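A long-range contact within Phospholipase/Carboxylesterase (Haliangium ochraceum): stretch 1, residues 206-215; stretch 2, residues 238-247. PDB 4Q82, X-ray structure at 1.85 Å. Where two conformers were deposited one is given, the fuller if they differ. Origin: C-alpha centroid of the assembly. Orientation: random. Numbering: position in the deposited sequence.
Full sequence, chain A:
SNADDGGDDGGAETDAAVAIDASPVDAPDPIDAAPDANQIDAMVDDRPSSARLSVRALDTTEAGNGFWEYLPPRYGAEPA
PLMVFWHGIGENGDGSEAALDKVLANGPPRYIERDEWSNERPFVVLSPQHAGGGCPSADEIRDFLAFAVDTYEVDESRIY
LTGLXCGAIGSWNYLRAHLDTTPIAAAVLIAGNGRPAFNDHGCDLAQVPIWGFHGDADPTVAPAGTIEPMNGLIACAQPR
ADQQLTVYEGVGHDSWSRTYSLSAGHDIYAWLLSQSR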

# COMPACT_ATOMS: atom_id res chain seq x y z
N ALA A 206 14.96 -4.05 8.91
CA ALA A 206 14.47 -5.43 8.80
C ALA A 206 13.47 -5.79 9.92
O ALA A 206 12.92 -6.90 9.94
CB ALA A 206 15.64 -6.41 8.80
N GLN A 207 13.23 -4.86 10.83
CA GLN A 207 12.21 -5.06 11.84
C GLN A 207 10.79 -4.84 11.31
O GLN A 207 9.81 -5.21 11.95
CB GLN A 207 12.48 -4.16 13.04
CG GLN A 207 13.74 -4.57 13.82
CD GLN A 207 13.67 -5.99 14.34
OE1 GLN A 207 14.53 -6.83 14.04
NE2 GLN A 207 12.66 -6.27 15.16
N VAL A 208 10.68 -4.25 10.13
CA VAL A 208 9.40 -4.11 9.44
C VAL A 208 9.26 -5.18 8.35
O VAL A 208 10.13 -5.28 7.50
CB VAL A 208 9.27 -2.72 8.79
CG1 VAL A 208 7.97 -2.60 8.04
CG2 VAL A 208 9.39 -1.63 9.84
N PRO A 209 8.18 -5.97 8.38
CA PRO A 209 8.03 -6.99 7.34
C PRO A 209 7.72 -6.33 6.00
O PRO A 209 6.80 -5.50 5.95
CB PRO A 209 6.83 -7.84 7.82
CG PRO A 209 6.59 -7.43 9.25
CD PRO A 209 7.11 -6.02 9.39
N ILE A 210 8.50 -6.64 4.97
CA ILE A 210 8.29 -6.06 3.65
C ILE A 210 8.32 -7.14 2.56
O ILE A 210 9.16 -8.06 2.60
CB ILE A 210 9.36 -4.98 3.32
CG1 ILE A 210 9.41 -3.92 4.43
CG2 ILE A 210 9.04 -4.36 1.94
CD1 ILE A 210 10.55 -2.88 4.27
N TRP A 211 7.38 -7.06 1.63
CA TRP A 211 7.43 -7.87 0.42
C TRP A 211 7.59 -6.92 -0.75
O TRP A 211 6.69 -6.12 -1.06
CB TRP A 211 6.16 -8.72 0.28
CG TRP A 211 6.23 -9.80 -0.77
CD1 TRP A 211 7.14 -9.93 -1.78
CD2 TRP A 211 5.32 -10.90 -0.90
NE1 TRP A 211 6.84 -11.06 -2.54
CE2 TRP A 211 5.73 -11.67 -2.00
CE3 TRP A 211 4.18 -11.30 -0.17
CZ2 TRP A 211 5.06 -12.84 -2.40
CZ3 TRP A 211 3.50 -12.45 -0.56
CH2 TRP A 211 3.94 -13.21 -1.67
N GLY A 212 8.75 -6.97 -1.40
CA GLY A 212 9.03 -6.09 -2.52
C GLY A 212 8.88 -6.85 -3.83
O GLY A 212 9.23 -8.05 -3.91
N PHE A 213 8.33 -6.17 -4.83
CA PHE A 213 8.06 -6.75 -6.17
C PHE A 213 8.66 -5.86 -7.24
O PHE A 213 8.55 -4.63 -7.13
CB PHE A 213 6.55 -6.82 -6.48
CG PHE A 213 5.81 -7.84 -5.69
CD1 PHE A 213 5.44 -7.60 -4.37
CD2 PHE A 213 5.46 -9.04 -6.29
CE1 PHE A 213 4.72 -8.56 -3.62
CE2 PHE A 213 4.74 -10.04 -5.56
CZ PHE A 213 4.38 -9.79 -4.24
N HIS A 214 9.23 -6.45 -8.30
CA HIS A 214 9.75 -5.59 -9.38
C HIS A 214 9.85 -6.43 -10.65
O HIS A 214 10.15 -7.63 -10.56
CB HIS A 214 11.13 -5.00 -9.02
CG HIS A 214 11.32 -3.56 -9.43
ND1 HIS A 214 11.53 -2.57 -8.50
CD2 HIS A 214 11.34 -2.94 -10.65
CE1 HIS A 214 11.67 -1.40 -9.11
NE2 HIS A 214 11.55 -1.60 -10.41
N GLY A 215 9.63 -5.83 -11.82
CA GLY A 215 9.91 -6.53 -13.06
C GLY A 215 11.38 -6.28 -13.42
O GLY A 215 11.87 -5.15 -13.30
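Stretch 2 (238-247) QPRADQQLTV

Stretch 2 runs extended beside stretch 1: after loop residues that include a cis peptide before Pro-239, strand 243-247 pairs in parallel with strand 210-215, their axes 10° apart and 4.7 Å at closest approach. Contact begins before the strands do. At Ala-206, the carbonyl O accepts from Ala-241 N at 2.9 Å and, weakly, from Gln-243 NE2 at 3.1 Å. Gln-243 NE2 makes a better bond to Val-208 O, 2.8 Å, so one glutamine amide bridges the carbonyls of Ala-206 and Val-208, ahead of the strand. Pro-209 packs its CG on Ala-241 CB at 3.6 Å. Gln-243 then folds back, chi1 and chi2 both m, and its OE1 accepts a hydrogen bond from Ile-210 N at 3.3 Å; the amide thus serves both sides of Pro-209, which has no NH to give.

From here the parallel ladder is regular: Gln-244 N to Ile-210 O, Gly-212 N to Gln-244 O and Thr-246 N to Gly-212 O, each 2.9 Å, then His-214 N to Thr-246 O at 3.1 Å. Trp-211 lies beside Gln-244, CA to CA 4.5 Å; Gln-244 CB sits over its five-membered ring, while Trp-211 NE1 donates to Thr-246 OG1 at 2.8 Å. On the sheet face that carries Trp-211 and Gln-244, Phe-213 CD2 meets Thr-246 CB at 3.5 Å.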

# COMPACT_ATOMS: atom_id res chain seq x y z
N GLN A 238 18.47 -13.16 11.97
CA GLN A 238 17.38 -13.34 12.93
C GLN A 238 17.86 -12.89 14.31
O GLN A 238 19.05 -12.98 14.59
CB GLN A 238 16.91 -14.79 12.95
CG GLN A 238 16.26 -15.23 11.64
CD GLN A 238 14.91 -14.57 11.43
OE1 GLN A 238 14.34 -13.98 12.34
NE2 GLN A 238 14.39 -14.66 10.21
N PRO A 239 16.96 -12.39 15.15
CA PRO A 239 15.52 -12.18 14.92
C PRO A 239 15.23 -10.97 14.05
O PRO A 239 15.76 -9.89 14.30
CB PRO A 239 14.97 -11.96 16.33
CG PRO A 239 16.11 -11.30 17.05
CD PRO A 239 17.37 -11.93 16.49
N ARG A 240 14.39 -11.15 13.04
CA ARG A 240 13.98 -10.04 12.19
C ARG A 240 12.60 -10.38 11.63
O ARG A 240 12.17 -11.53 11.69
CB ARG A 240 14.98 -9.80 11.05
CG ARG A 240 15.11 -10.96 10.07
CD ARG A 240 15.38 -10.46 8.64
NE ARG A 240 15.84 -11.52 7.73
CZ ARG A 240 15.03 -12.39 7.13
NH1 ARG A 240 13.72 -12.36 7.34
NH2 ARG A 240 15.54 -13.30 6.31
N ALA A 241 11.92 -9.37 11.11
CA ALA A 241 10.63 -9.59 10.47
C ALA A 241 10.81 -10.40 9.19
O ALA A 241 11.92 -10.47 8.64
CB ALA A 241 9.95 -8.26 10.16
N ASP A 242 9.72 -11.03 8.73
CA ASP A 242 9.70 -11.70 7.44
C ASP A 242 10.07 -10.71 6.33
O ASP A 242 9.67 -9.55 6.38
CB ASP A 242 8.32 -12.30 7.15
CG ASP A 242 7.91 -13.37 8.16
OD1 ASP A 242 8.78 -13.95 8.84
OD2 ASP A 242 6.69 -13.63 8.26
N GLN A 243 10.84 -11.17 5.35
CA GLN A 243 11.23 -10.33 4.22
C GLN A 243 11.07 -11.16 2.94
O GLN A 243 11.52 -12.31 2.89
CB GLN A 243 12.69 -9.85 4.39
CG GLN A 243 12.96 -9.11 5.70
CD GLN A 243 12.19 -7.80 5.80
OE1 GLN A 243 11.72 -7.27 4.80
NE2 GLN A 243 12.06 -7.28 7.01
N GLN A 244 10.41 -10.62 1.92
CA GLN A 244 10.23 -11.38 0.69
C GLN A 244 10.51 -10.54 -0.54
O GLN A 244 10.25 -9.33 -0.57
CB GLN A 244 8.81 -11.94 0.57
CG GLN A 244 8.53 -13.15 1.43
CD GLN A 244 7.35 -13.91 0.86
OE1 GLN A 244 7.49 -14.67 -0.11
NE2 GLN A 244 6.16 -13.67 1.41
N LEU A 245 11.05 -11.19 -1.56
CA LEU A 245 11.37 -10.47 -2.80
C LEU A 245 10.82 -11.27 -3.98
O LEU A 245 11.06 -12.49 -4.09
CB LEU A 245 12.89 -10.30 -2.95
CG LEU A 245 13.37 -9.88 -4.34
CD1 LEU A 245 12.91 -8.44 -4.67
CD2 LEU A 245 14.91 -9.96 -4.48
N THR A 246 10.11 -10.60 -4.88
CA THR A 246 9.58 -11.26 -6.07
C THR A 246 10.06 -10.50 -7.27
O THR A 246 9.81 -9.31 -7.36
CB THR A 246 8.06 -11.31 -6.05
OG1 THR A 246 7.66 -12.21 -5.01
CG2 THR A 246 7.51 -11.82 -7.40
N VAL A 247 10.77 -11.17 -8.16
CA VAL A 247 11.27 -10.52 -9.38
C VAL A 247 10.61 -11.20 -10.57
O VAL A 247 10.73 -12.41 -10.76
CB VAL A 247 12.79 -10.62 -9.51
CG1 VAL A 247 13.27 -10.00 -10.85
CG2 VAL A 247 13.46 -9.87 -8.33